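Local atomic coordinates of sorbitol dehydrogenase (PDB entry 5ITG), a protein that probably oxidises D-sorbitol to L-sorbose with an NADP cofactor, as a Rossmann-fold member of the mannitol dehydrogenase family. Residues Y167-L172 against K215-N220; F260-L265 against E351-S356; G309-Y314 against K477-A482; R390-I393 against D398-R401; D432-L437 against K448-D453. All coordinates share one frame; numbering follows the deposited sequence.

Interaction 1 of 5, residues Y167-L172 against K215-N220; sequences YVVEAL and KWIEEN
L172 and I217 make the tight half of this contact. Their side chains cross at about a right angle, and the CD1 methyls close to 3.6 Å, L172 CD1 to I217 CD1. The same I217 methyl also lies 3.9 Å from L172 CB, while L172 CD1 sits 3.9 Å from I217 CG2, so the leucine is met by both branches of the isoleucine. I217 manages this because its CG1 lies anti to the carbonyl carbon (chi1 -63°) and the branch then runs straight out to CD1. With an alanine here CG1, CG2 and CD1 are gone, which would probably leave a gap beside L172 CD1 and V169 CG1. V169 adds a looser touch, its CG1 4.3 Å from I217 CD1. The helices are 164-177 and 211-220, in the part of the chain that belongs to the Rossmann domain; the two short segments run almost perpendicular (89°), with axes 11.1 Å apart at their closest, and the contact is confined to V169 and L172 against W216 and I217. F183 also touches L172, and L203 of helix 194-209 touches I217. W216 forms the looser, partly exposed flank. Its ring corner CZ3 comes obliquely to the carbonyl oxygen of L172, 3.4 Å from CZ3 to O, and CB of N220 lies over one ring face, offset toward the rim, while W176 stacks on the indole. Farther round the second helix the side chains turn to solvent, where K215 NZ and E219 OE2 form a salt bridge within that helix at 3.6 Å.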
# COMPACT_ATOMS: atom_id res chain seq x y z
N TYR A 167 10.13 -16.94 -13.78
CA TYR A 167 8.95 -17.81 -13.78
C TYR A 167 7.86 -17.30 -14.71
O TYR A 167 7.32 -18.05 -15.52
CB TYR A 167 8.38 -17.91 -12.36
CG TYR A 167 9.02 -18.97 -11.49
CD1 TYR A 167 8.73 -20.33 -11.68
CD2 TYR A 167 9.90 -18.62 -10.47
CE1 TYR A 167 9.31 -21.31 -10.87
CE2 TYR A 167 10.48 -19.60 -9.65
CZ TYR A 167 10.18 -20.94 -9.86
OH TYR A 167 10.76 -21.90 -9.07
N VAL A 168 7.54 -16.02 -14.58
CA VAL A 168 6.49 -15.40 -15.38
C VAL A 168 6.81 -15.38 -16.87
O VAL A 168 5.99 -15.80 -17.68
CB VAL A 168 6.20 -13.96 -14.89
CG1 VAL A 168 5.32 -13.22 -15.88
CG2 VAL A 168 5.51 -14.02 -13.52
N VAL A 169 7.99 -14.90 -17.22
CA VAL A 169 8.37 -14.85 -18.62
C VAL A 169 8.51 -16.24 -19.24
O VAL A 169 8.08 -16.46 -20.37
CB VAL A 169 9.66 -14.02 -18.81
CG1 VAL A 169 10.20 -14.17 -20.22
CG2 VAL A 169 9.36 -12.54 -18.52
N GLU A 170 9.10 -17.19 -18.51
CA GLU A 170 9.23 -18.55 -19.04
C GLU A 170 7.84 -19.15 -19.21
O GLU A 170 7.57 -19.85 -20.19
CB GLU A 170 10.07 -19.42 -18.09
CG GLU A 170 10.13 -20.90 -18.47
CD GLU A 170 10.81 -21.18 -19.80
OE1 GLU A 170 11.27 -20.24 -20.48
OE2 GLU A 170 10.89 -22.37 -20.18
N ALA A 171 6.94 -18.88 -18.27
CA ALA A 171 5.58 -19.41 -18.38
C ALA A 171 4.90 -18.83 -19.62
O ALA A 171 4.22 -19.54 -20.37
CB ALA A 171 4.78 -19.06 -17.12
N LEU A 172 5.08 -17.53 -19.85
CA LEU A 172 4.49 -16.88 -21.00
C LEU A 172 5.07 -17.43 -22.30
O LEU A 172 4.35 -17.61 -23.29
CB LEU A 172 4.70 -15.36 -20.92
CG LEU A 172 3.83 -14.69 -19.85
CD1 LEU A 172 4.29 -13.27 -19.59
CD2 LEU A 172 2.37 -14.72 -20.31
N LYS A 215 8.30 -8.89 -27.45
CA LYS A 215 7.34 -8.30 -28.38
C LYS A 215 5.98 -8.96 -28.18
O LYS A 215 4.96 -8.27 -28.07
CB LYS A 215 7.81 -8.49 -29.82
CG LYS A 215 6.81 -7.99 -30.86
CD LYS A 215 7.26 -8.30 -32.28
CE LYS A 215 6.24 -7.82 -33.30
NZ LYS A 215 5.98 -6.35 -33.19
N TRP A 216 5.97 -10.29 -28.12
CA TRP A 216 4.74 -11.04 -27.94
C TRP A 216 4.05 -10.70 -26.62
O TRP A 216 2.84 -10.50 -26.57
CB TRP A 216 5.00 -12.55 -27.97
CG TRP A 216 3.73 -13.36 -27.92
CD1 TRP A 216 2.86 -13.57 -28.94
CD2 TRP A 216 3.16 -14.00 -26.77
NE1 TRP A 216 1.77 -14.29 -28.51
CE2 TRP A 216 1.93 -14.57 -27.18
CE3 TRP A 216 3.56 -14.15 -25.43
CZ2 TRP A 216 1.10 -15.27 -26.30
CZ3 TRP A 216 2.73 -14.85 -24.56
CH2 TRP A 216 1.52 -15.40 -25.00
N ILE A 217 4.83 -10.66 -25.54
CA ILE A 217 4.25 -10.35 -24.23
C ILE A 217 3.69 -8.93 -24.21
O ILE A 217 2.58 -8.70 -23.72
CB ILE A 217 5.30 -10.52 -23.10
CG1 ILE A 217 5.76 -11.98 -23.04
CG2 ILE A 217 4.68 -10.11 -21.77
CD1 ILE A 217 6.82 -12.26 -21.98
N GLU A 218 4.45 -8.00 -24.76
CA GLU A 218 4.03 -6.60 -24.81
C GLU A 218 2.69 -6.47 -25.52
O GLU A 218 1.85 -5.65 -25.14
CB GLU A 218 5.10 -5.78 -25.55
CG GLU A 218 4.96 -4.26 -25.44
CD GLU A 218 3.78 -3.70 -26.22
OE1 GLU A 218 3.66 -4.02 -27.43
OE2 GLU A 218 2.99 -2.93 -25.63
N GLU A 219 2.47 -7.30 -26.54
CA GLU A 219 1.24 -7.24 -27.32
C GLU A 219 0.07 -8.05 -26.78
O GLU A 219 -1.08 -7.66 -26.96
CB GLU A 219 1.52 -7.69 -28.75
CG GLU A 219 2.59 -6.88 -29.45
CD GLU A 219 2.87 -7.37 -30.86
OE1 GLU A 219 3.29 -8.54 -31.01
OE2 GLU A 219 2.67 -6.59 -31.81
N ASN A 220 0.34 -9.16 -26.10
CA ASN A 220 -0.74 -10.01 -25.62
C ASN A 220 -1.01 -9.99 -24.12
O ASN A 220 -2.15 -10.16 -23.69
CB ASN A 220 -0.50 -11.44 -26.10
CG ASN A 220 -0.61 -11.55 -27.61
OD1 ASN A 220 -1.71 -11.50 -28.17
ND2 ASN A 220 0.53 -11.68 -28.29

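Interaction 2 of 5, residues F260-L265 against E351-S356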
# COMPACT_ATOMS: atom_id res chain seq x y z
N PHE A 260 -12.03 -0.80 6.84
CA PHE A 260 -11.93 -0.06 5.58
C PHE A 260 -11.08 -0.82 4.57
O PHE A 260 -10.08 -1.43 4.93
CB PHE A 260 -11.30 1.31 5.78
CG PHE A 260 -11.06 2.06 4.49
CD1 PHE A 260 -12.04 2.88 3.95
CD2 PHE A 260 -9.86 1.90 3.79
CE1 PHE A 260 -11.85 3.54 2.72
CE2 PHE A 260 -9.65 2.55 2.56
CZ PHE A 260 -10.65 3.37 2.03
N HIS A 261 -11.46 -0.75 3.30
CA HIS A 261 -10.71 -1.41 2.25
C HIS A 261 -11.09 -0.79 0.92
O HIS A 261 -12.23 -0.39 0.71
CB HIS A 261 -10.98 -2.92 2.26
CG HIS A 261 -12.43 -3.29 2.13
ND1 HIS A 261 -13.05 -3.47 0.92
CD2 HIS A 261 -13.37 -3.52 3.08
CE1 HIS A 261 -14.31 -3.80 1.11
NE2 HIS A 261 -14.53 -3.84 2.41
N GLN A 262 -10.11 -0.68 0.03
CA GLN A 262 -10.38 -0.10 -1.27
C GLN A 262 -9.47 -0.68 -2.33
O GLN A 262 -8.29 -0.96 -2.07
CB GLN A 262 -10.20 1.42 -1.22
CG GLN A 262 -10.36 2.11 -2.57
CD GLN A 262 -10.59 3.61 -2.44
OE1 GLN A 262 -10.02 4.27 -1.57
NE2 GLN A 262 -11.43 4.16 -3.32
N TRP A 263 -10.02 -0.86 -3.52
CA TRP A 263 -9.24 -1.38 -4.63
C TRP A 263 -9.75 -0.76 -5.92
O TRP A 263 -10.87 -1.03 -6.34
CB TRP A 263 -9.35 -2.90 -4.70
CG TRP A 263 -8.36 -3.53 -5.64
CD1 TRP A 263 -7.38 -2.90 -6.35
CD2 TRP A 263 -8.26 -4.92 -5.96
NE1 TRP A 263 -6.67 -3.82 -7.10
CE2 TRP A 263 -7.19 -5.06 -6.88
CE3 TRP A 263 -8.96 -6.07 -5.57
CZ2 TRP A 263 -6.81 -6.30 -7.40
CZ3 TRP A 263 -8.58 -7.30 -6.09
CH2 TRP A 263 -7.52 -7.41 -6.99
N VAL A 264 -8.92 0.08 -6.52
CA VAL A 264 -9.25 0.73 -7.78
C VAL A 264 -8.38 0.00 -8.79
O VAL A 264 -7.17 -0.08 -8.63
CB VAL A 264 -8.92 2.22 -7.73
CG1 VAL A 264 -9.19 2.86 -9.08
CG2 VAL A 264 -9.78 2.89 -6.65
N LEU A 265 -8.99 -0.52 -9.84
CA LEU A 265 -8.24 -1.30 -10.81
C LEU A 265 -8.54 -0.96 -12.26
O LEU A 265 -9.71 -0.86 -12.64
CB LEU A 265 -8.54 -2.78 -10.53
CG LEU A 265 -7.96 -3.93 -11.35
CD1 LEU A 265 -6.47 -4.04 -11.09
CD2 LEU A 265 -8.67 -5.22 -10.93
N GLU A 351 -15.94 14.49 -0.20
CA GLU A 351 -16.35 14.71 1.18
C GLU A 351 -16.50 13.38 1.90
O GLU A 351 -16.22 13.28 3.09
CB GLU A 351 -17.68 15.47 1.23
CG GLU A 351 -17.61 16.83 0.57
CD GLU A 351 -18.31 16.87 -0.78
OE1 GLU A 351 -17.82 16.25 -1.76
OE2 GLU A 351 -19.37 17.53 -0.84
N GLY A 352 -16.95 12.37 1.17
CA GLY A 352 -17.10 11.04 1.74
C GLY A 352 -15.71 10.47 1.98
O GLY A 352 -15.48 9.75 2.95
N TYR A 353 -14.78 10.79 1.09
CA TYR A 353 -13.42 10.30 1.25
C TYR A 353 -12.83 10.95 2.49
O TYR A 353 -12.17 10.30 3.30
CB TYR A 353 -12.55 10.64 0.04
CG TYR A 353 -11.23 9.87 0.06
CD1 TYR A 353 -11.18 8.54 -0.33
CD2 TYR A 353 -10.06 10.47 0.52
CE1 TYR A 353 -9.98 7.81 -0.25
CE2 TYR A 353 -8.87 9.76 0.60
CZ TYR A 353 -8.83 8.43 0.21
OH TYR A 353 -7.65 7.74 0.30
N ARG A 354 -13.06 12.25 2.62
CA ARG A 354 -12.59 13.02 3.77
C ARG A 354 -13.08 12.36 5.05
O ARG A 354 -12.32 12.17 6.00
CB ARG A 354 -13.13 14.46 3.71
CG ARG A 354 -12.92 15.29 4.97
CD ARG A 354 -13.95 16.42 5.02
NE ARG A 354 -15.30 15.92 5.26
CZ ARG A 354 -16.42 16.58 4.96
NH1 ARG A 354 -16.37 17.78 4.40
NH2 ARG A 354 -17.60 16.04 5.24
N ASP A 355 -14.36 11.99 5.08
CA ASP A 355 -14.92 11.35 6.25
C ASP A 355 -14.20 10.05 6.58
O ASP A 355 -13.94 9.76 7.74
CB ASP A 355 -16.42 11.09 6.07
CG ASP A 355 -17.23 12.37 6.03
OD1 ASP A 355 -16.75 13.39 6.57
OD2 ASP A 355 -18.35 12.36 5.46
N SER A 356 -13.86 9.27 5.55
CA SER A 356 -13.17 8.00 5.78
C SER A 356 -11.75 8.23 6.31
O SER A 356 -11.27 7.47 7.15
CB SER A 356 -13.11 7.16 4.50
OG SER A 356 -12.28 7.76 3.52
O HOH W 1 -7.78 5.16 -0.37
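Q262 reaches toward Y353 with its amide oxygen, and the two side chains cross at about a right angle. OE1 of Q262 lies at the edge of the tyrosine ring, 3.8 Å from Y353 CE1, and the amide and ring planes are turned 37° apart. The polar link is made through a water: it donates to Q262 OE1 at 2.7 Å and accepts from the phenol OH of Y353, also at 2.7 Å. Both side chains are set up for this by their first torsions. Q262 has CG anti to its backbone nitrogen (chi1 176°) and stays extended beyond it, which carries the amide out toward Y353; its NE2 is held by Q282 OE1, a bond consistent with OE1 being the end turned to the water. Y353 also has CG anti to the nitrogen (chi1 -167°), and although its CB does not point at the 260-265 segment, the end of the ring comes nearer. One turn along, S356 folds back so that its OG donates to the carbonyl oxygen of Y353 at 2.6 Å, and the same OG lies above one face of the tyrosine ring, displaced toward the rim. S356 also turns its CB to F260, 4.2 Å from CE1 of that ring at an oblique approach. This is a light, partly hydrated contact between the two domains of a mannitol dehydrogenase-type fold: residues 260-265 lead into the middle strand of a three-stranded sheet in the Rossmann part, and helix 350-361 belongs to the helical C-terminal part.

Interaction 3 of 5, residues G309-Y314 against K477-A482; sequences GILVGY and KGVKAA
V312 and V479 meet methyl to methyl, V312 CG2 to V479 CG1 at 3.4 Å, tighter than usual for two carbons, with the side chains crossing at about a right angle. V479 puts CG1 there by holding it between its backbone nitrogen and carbonyl carbon (chi1 65°), the crowded position for a valine. The same methyl faces L311 more loosely, 4.3 Å from L311 CB. At the margin the chain of K480 runs past V312, its CE 4.5 Å from V312 CG2, on the way to a charged end that pairs with D323 and E325. The next shell is backbone. Helix 288-312 stops in a Schellman motif: Y314 N bonds to G309 O at 2.9 Å, G313 N bonds weakly to I310 O, and G313, the C-prime residue, has positive phi (110°), a conformation in which a side chain would jam against the preceding carbonyl. G478 likewise takes positive phi just after helix 461-477, and V479 follows it, pointing toward 309-314. E418 ties the two sides, accepting from V479 N with its carboxylate and bonding L311 through its backbone, while F404 and S408 of helix 400-412 pack on V479. The chemistry therefore divides by place: the direct meeting of the two segments is apolar, and the polar connections run through third residues, D323 serving both K480 NZ and the hydroxyl of Y314.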
# COMPACT_ATOMS: atom_id res chain seq x y z
N GLY A 309 0.91 17.54 15.64
CA GLY A 309 0.62 16.63 16.73
C GLY A 309 1.87 16.27 17.54
O GLY A 309 1.80 16.09 18.76
N ILE A 310 3.00 16.15 16.85
CA ILE A 310 4.27 15.83 17.50
C ILE A 310 4.68 17.02 18.39
O ILE A 310 5.21 16.83 19.49
CB ILE A 310 5.39 15.55 16.45
CG1 ILE A 310 5.06 14.27 15.68
CG2 ILE A 310 6.75 15.43 17.14
CD1 ILE A 310 5.98 14.00 14.48
N LEU A 311 4.43 18.24 17.92
CA LEU A 311 4.76 19.42 18.70
C LEU A 311 3.90 19.48 19.97
O LEU A 311 4.37 19.90 21.02
CB LEU A 311 4.54 20.70 17.87
CG LEU A 311 5.60 20.97 16.80
CD1 LEU A 311 5.16 22.11 15.88
CD2 LEU A 311 6.92 21.31 17.49
N VAL A 312 2.64 19.06 19.86
CA VAL A 312 1.75 19.06 21.02
C VAL A 312 2.22 17.98 21.99
O VAL A 312 2.04 18.09 23.20
CB VAL A 312 0.28 18.78 20.63
CG1 VAL A 312 -0.58 18.62 21.88
CG2 VAL A 312 -0.25 19.92 19.79
N GLY A 313 2.84 16.93 21.46
CA GLY A 313 3.33 15.87 22.33
C GLY A 313 2.57 14.57 22.21
O GLY A 313 2.63 13.73 23.11
N TYR A 314 1.85 14.39 21.11
CA TYR A 314 1.09 13.17 20.90
C TYR A 314 1.99 12.08 20.32
O TYR A 314 2.70 12.31 19.34
CB TYR A 314 -0.09 13.43 19.96
CG TYR A 314 -1.18 14.25 20.58
CD1 TYR A 314 -1.80 13.83 21.76
CD2 TYR A 314 -1.61 15.45 20.00
CE1 TYR A 314 -2.82 14.58 22.34
CE2 TYR A 314 -2.62 16.20 20.57
CZ TYR A 314 -3.22 15.76 21.74
OH TYR A 314 -4.23 16.49 22.30
N LYS A 477 3.96 30.99 21.55
CA LYS A 477 2.69 30.62 22.17
C LYS A 477 2.24 29.16 22.01
O LYS A 477 1.19 28.78 22.53
CB LYS A 477 1.58 31.54 21.64
CG LYS A 477 2.01 32.97 21.35
CD LYS A 477 2.22 33.78 22.61
CE LYS A 477 0.91 34.06 23.33
NZ LYS A 477 1.11 34.91 24.54
N GLY A 478 3.01 28.35 21.29
CA GLY A 478 2.63 26.96 21.10
C GLY A 478 1.92 26.76 19.77
O GLY A 478 1.30 27.68 19.25
N VAL A 479 1.96 25.55 19.24
CA VAL A 479 1.34 25.29 17.94
C VAL A 479 -0.15 25.62 17.79
O VAL A 479 -0.55 26.21 16.79
CB VAL A 479 1.58 23.83 17.48
CG1 VAL A 479 0.89 22.86 18.42
CG2 VAL A 479 1.09 23.66 16.05
N LYS A 480 -0.98 25.28 18.77
CA LYS A 480 -2.40 25.57 18.63
C LYS A 480 -2.70 27.05 18.44
O LYS A 480 -3.67 27.42 17.78
CB LYS A 480 -3.18 25.02 19.82
CG LYS A 480 -3.18 23.51 19.88
CD LYS A 480 -4.11 23.01 20.97
CE LYS A 480 -4.29 21.50 20.88
NZ LYS A 480 -5.33 21.07 21.85
N ALA A 481 -1.86 27.90 19.02
CA ALA A 481 -2.04 29.34 18.91
C ALA A 481 -1.87 29.82 17.47
O ALA A 481 -2.35 30.89 17.10
CB ALA A 481 -1.06 30.06 19.82
N ALA A 482 -1.19 29.03 16.64
CA ALA A 482 -0.94 29.40 15.26
C ALA A 482 -1.94 28.86 14.24
O ALA A 482 -1.86 29.18 13.06
CB ALA A 482 0.48 28.98 14.87

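Interaction 4 of 5, residues R390-I393 against D398-R401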
# COMPACT_ATOMS: atom_id res chain seq x y z
N ARG A 390 1.00 24.50 -5.05
CA ARG A 390 1.08 25.13 -6.37
C ARG A 390 -0.27 25.74 -6.77
O ARG A 390 -0.32 26.86 -7.25
CB ARG A 390 1.51 24.14 -7.45
CG ARG A 390 2.95 23.64 -7.36
CD ARG A 390 3.35 22.90 -8.65
NE ARG A 390 3.52 23.83 -9.76
CZ ARG A 390 4.65 24.49 -10.02
NH1 ARG A 390 5.71 24.33 -9.24
NH2 ARG A 390 4.70 25.35 -11.03
N ARG A 391 -1.35 24.99 -6.58
CA ARG A 391 -2.68 25.48 -6.93
C ARG A 391 -3.09 26.71 -6.14
O ARG A 391 -3.63 27.66 -6.71
CB ARG A 391 -3.73 24.38 -6.73
CG ARG A 391 -3.68 23.30 -7.78
CD ARG A 391 -4.05 23.86 -9.15
NE ARG A 391 -5.49 23.84 -9.38
CZ ARG A 391 -6.22 22.73 -9.44
NH1 ARG A 391 -5.63 21.55 -9.30
NH2 ARG A 391 -7.52 22.80 -9.67
N ALA A 392 -2.82 26.71 -4.84
CA ALA A 392 -3.17 27.84 -3.98
C ALA A 392 -2.44 29.09 -4.44
O ALA A 392 -3.02 30.17 -4.48
CB ALA A 392 -2.82 27.54 -2.53
N ILE A 393 -1.16 28.94 -4.77
CA ILE A 393 -0.35 30.07 -5.24
C ILE A 393 -0.78 30.51 -6.64
O ILE A 393 -0.93 31.70 -6.91
CB ILE A 393 1.15 29.72 -5.31
CG1 ILE A 393 1.68 29.39 -3.91
CG2 ILE A 393 1.93 30.87 -5.94
CD1 ILE A 393 3.17 29.05 -3.88
N ASP A 398 -6.36 31.47 -0.41
CA ASP A 398 -5.85 31.63 0.95
C ASP A 398 -4.73 30.65 1.27
O ASP A 398 -4.86 29.44 1.05
CB ASP A 398 -6.99 31.46 1.97
CG ASP A 398 -6.51 31.62 3.41
OD1 ASP A 398 -5.76 32.58 3.68
OD2 ASP A 398 -6.88 30.79 4.26
N LEU A 399 -3.63 31.17 1.80
CA LEU A 399 -2.46 30.35 2.12
C LEU A 399 -2.29 30.04 3.60
O LEU A 399 -1.38 29.31 3.99
CB LEU A 399 -1.20 31.07 1.60
CG LEU A 399 -1.17 31.34 0.09
CD1 LEU A 399 -0.01 32.24 -0.27
CD2 LEU A 399 -1.08 30.02 -0.64
N SER A 400 -3.17 30.60 4.42
CA SER A 400 -3.12 30.42 5.87
C SER A 400 -2.87 29.01 6.38
O SER A 400 -1.90 28.79 7.11
CB SER A 400 -4.41 30.95 6.51
OG SER A 400 -4.53 32.34 6.30
N ARG A 401 -3.72 28.06 6.02
CA ARG A 401 -3.57 26.68 6.49
C ARG A 401 -2.38 25.97 5.84
O ARG A 401 -1.73 25.13 6.47
CB ARG A 401 -4.85 25.88 6.23
CG ARG A 401 -6.05 26.36 7.05
CD ARG A 401 -7.35 25.85 6.45
NE ARG A 401 -7.51 26.33 5.08
CZ ARG A 401 -7.96 27.53 4.75
NH1 ARG A 401 -8.30 28.40 5.69
NH2 ARG A 401 -8.04 27.89 3.47
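A392 and L399 meet with no flat group between them; a planar group beside the joint is the carboxylate of D398, held at its oxygens. The syn lone pair of OD1 takes the hydroxyl of S400 at 2.9 Å, OG to OD1, and the same oxygen accepts weakly from S400 N, a capping bond at the start of helix 400-412. The other oxygen, OD2, forms a salt bridge with R401 NH1 at 3.1 Å, and R401 has a second acidic partner through NE, D337. Across the contact itself one methyl does the work. L399 carries CG anti to its carbonyl carbon (chi1 -59°), and with chi2 at 171° this brings CD2 onto helix 377-394, 3.6 Å from A392 CB and 4.3 Å from I393 CG1. A392 is buried, and L463 of helix 461-477 also packs on L399. The short turn between the two helices is thus closed by a spot of apolar packing, while the charges of each segment pair elsewhere, R390 with D457 and R401 with D398 and D337. With a helix start, a hydroxyl and a guanidinium around it, the carboxylate of D398 is likely to be favoured in its ionised form.

Interaction 5 of 5, residues D432-L437 against K448-D453; sequences DAEWKL and KLPAFD
L437 and L449 face each other where the loop after helix 432-439, with its 3-10 turn at 450-451, folds back on that helix at the surface of the C-terminal domain. L437 has the most area buried here. Its CB lies 4.3 Å from L449 CD2, while its far end turns to K448: the lysine crosses it at about a right angle and bends at chi3 (-65°), so that CE and NZ both come to 3.6 Å from L437 CD2. The last methylene, CE, thus lies on the L437 methyls, with the ammonium NZ beside it at the exposed rim. L449, the buried member, uses its CD2 methyl alone across the contact. It sits against the first helical turns and touches E434 CB at 3.9 Å; L410, L413 and Y430 also touch L449. E434 is the third large contributor, and it works through its carbon chain rather than its charge. Its CG, anti to the carbonyl carbon (chi1 -70°), meets the proline ring across it, 4.0 Å from P450 CD, with the two side chains at about a right angle. The bend at chi2 then turns the carboxylate, whose OE1 accepts from the backbone nitrogen of G431 just before the helix. P450 meanwhile rests on C378 of helix 377-394. The closest approach of all is between a methyl and a carbonyl: L449 CD2 lies 3.4 Å from E434 O.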
# COMPACT_ATOMS: atom_id res chain seq x y z
N ASP A 432 24.29 17.07 6.83
CA ASP A 432 24.68 18.05 7.84
C ASP A 432 24.17 19.43 7.49
O ASP A 432 23.69 20.17 8.35
CB ASP A 432 26.21 18.09 8.00
CG ASP A 432 26.79 16.77 8.44
OD1 ASP A 432 26.24 16.17 9.40
OD2 ASP A 432 27.80 16.33 7.85
N ALA A 433 24.30 19.79 6.21
CA ALA A 433 23.85 21.09 5.74
C ALA A 433 22.36 21.28 6.02
O ALA A 433 21.95 22.26 6.65
CB ALA A 433 24.12 21.22 4.24
N GLU A 434 21.54 20.35 5.56
CA GLU A 434 20.10 20.44 5.78
C GLU A 434 19.74 20.55 7.26
O GLU A 434 18.99 21.44 7.66
CB GLU A 434 19.39 19.23 5.16
CG GLU A 434 19.38 19.21 3.64
CD GLU A 434 20.77 19.09 3.04
OE1 GLU A 434 21.44 18.06 3.27
OE2 GLU A 434 21.19 20.03 2.34
N TRP A 435 20.27 19.64 8.07
CA TRP A 435 19.97 19.63 9.50
C TRP A 435 20.41 20.90 10.22
O TRP A 435 19.81 21.27 11.23
CB TRP A 435 20.59 18.41 10.18
CG TRP A 435 19.72 17.19 10.12
CD1 TRP A 435 20.02 15.99 9.55
CD2 TRP A 435 18.39 17.05 10.66
NE1 TRP A 435 18.97 15.11 9.70
CE2 TRP A 435 17.96 15.74 10.38
CE3 TRP A 435 17.53 17.91 11.35
CZ2 TRP A 435 16.70 15.26 10.77
CZ3 TRP A 435 16.28 17.44 11.74
CH2 TRP A 435 15.88 16.13 11.44
N LYS A 436 21.44 21.56 9.72
CA LYS A 436 21.91 22.79 10.34
C LYS A 436 20.82 23.84 10.19
O LYS A 436 20.49 24.55 11.13
CB LYS A 436 23.19 23.29 9.66
CG LYS A 436 23.64 24.67 10.16
CD LYS A 436 24.88 25.15 9.41
CE LYS A 436 25.38 26.49 9.95
NZ LYS A 436 26.63 26.93 9.28
N LEU A 437 20.26 23.93 8.98
CA LEU A 437 19.20 24.88 8.70
C LEU A 437 17.97 24.57 9.55
O LEU A 437 17.41 25.45 10.20
CB LEU A 437 18.81 24.81 7.22
CG LEU A 437 19.87 25.25 6.20
CD1 LEU A 437 19.35 24.99 4.79
CD2 LEU A 437 20.18 26.72 6.38
N LYS A 448 14.73 27.06 3.10
CA LYS A 448 15.54 26.58 1.99
C LYS A 448 15.64 25.06 1.92
O LYS A 448 16.23 24.52 0.98
CB LYS A 448 16.95 27.18 2.06
CG LYS A 448 16.96 28.70 2.13
CD LYS A 448 18.37 29.25 2.36
CE LYS A 448 18.92 28.84 3.72
NZ LYS A 448 20.33 29.29 3.88
N LEU A 449 15.07 24.35 2.90
CA LEU A 449 15.14 22.88 2.88
C LEU A 449 14.54 22.36 1.57
O LEU A 449 13.66 22.99 1.00
CB LEU A 449 14.39 22.28 4.07
CG LEU A 449 15.05 22.47 5.44
CD1 LEU A 449 14.10 22.02 6.55
CD2 LEU A 449 16.36 21.68 5.49
N PRO A 450 15.01 21.20 1.09
CA PRO A 450 14.54 20.58 -0.15
C PRO A 450 13.05 20.23 -0.15
O PRO A 450 12.45 20.05 -1.21
CB PRO A 450 15.41 19.33 -0.27
CG PRO A 450 16.66 19.69 0.48
CD PRO A 450 16.11 20.41 1.69
N ALA A 451 12.47 20.12 1.03
CA ALA A 451 11.06 19.75 1.17
C ALA A 451 10.11 20.64 0.36
O ALA A 451 9.07 20.17 -0.11
CB ALA A 451 10.66 19.78 2.65
N PHE A 452 10.48 21.91 0.20
CA PHE A 452 9.64 22.88 -0.49
C PHE A 452 10.04 23.21 -1.93
O PHE A 452 9.51 24.16 -2.52
CB PHE A 452 9.59 24.15 0.36
CG PHE A 452 9.50 23.87 1.84
CD1 PHE A 452 8.51 23.02 2.35
CD2 PHE A 452 10.43 24.42 2.72
CE1 PHE A 452 8.46 22.72 3.72
CE2 PHE A 452 10.38 24.12 4.09
CZ PHE A 452 9.40 23.26 4.59
N ASP A 453 10.95 22.43 -2.50
CA ASP A 453 11.42 22.66 -3.87
C ASP A 453 10.36 22.50 -4.96
O ASP A 453 10.48 23.09 -6.03
CB ASP A 453 12.60 21.73 -4.20
CG ASP A 453 13.89 22.15 -3.51
OD1 ASP A 453 13.92 23.22 -2.89
OD2 ASP A 453 14.88 21.39 -3.60

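Interaction 1 is the buried contact, two crossed helices in the Rossmann part, and it lies about 54 Å from interaction 3, centre to centre, on the opposite side of the chain's centre. Interaction 2 stands nearest the middle of the molecule and joins the two domains; it is the one with a water bridging its two segments. Interactions 3, 4 and 5 cluster in the C-terminal part, 4 and 5 lying inside the chain loop closed by 3. Helix 400-412 links all three: it begins in interaction 4 and packs on V479 and L449. Interaction 5 is the surface contact, with a lysine over its apolar side.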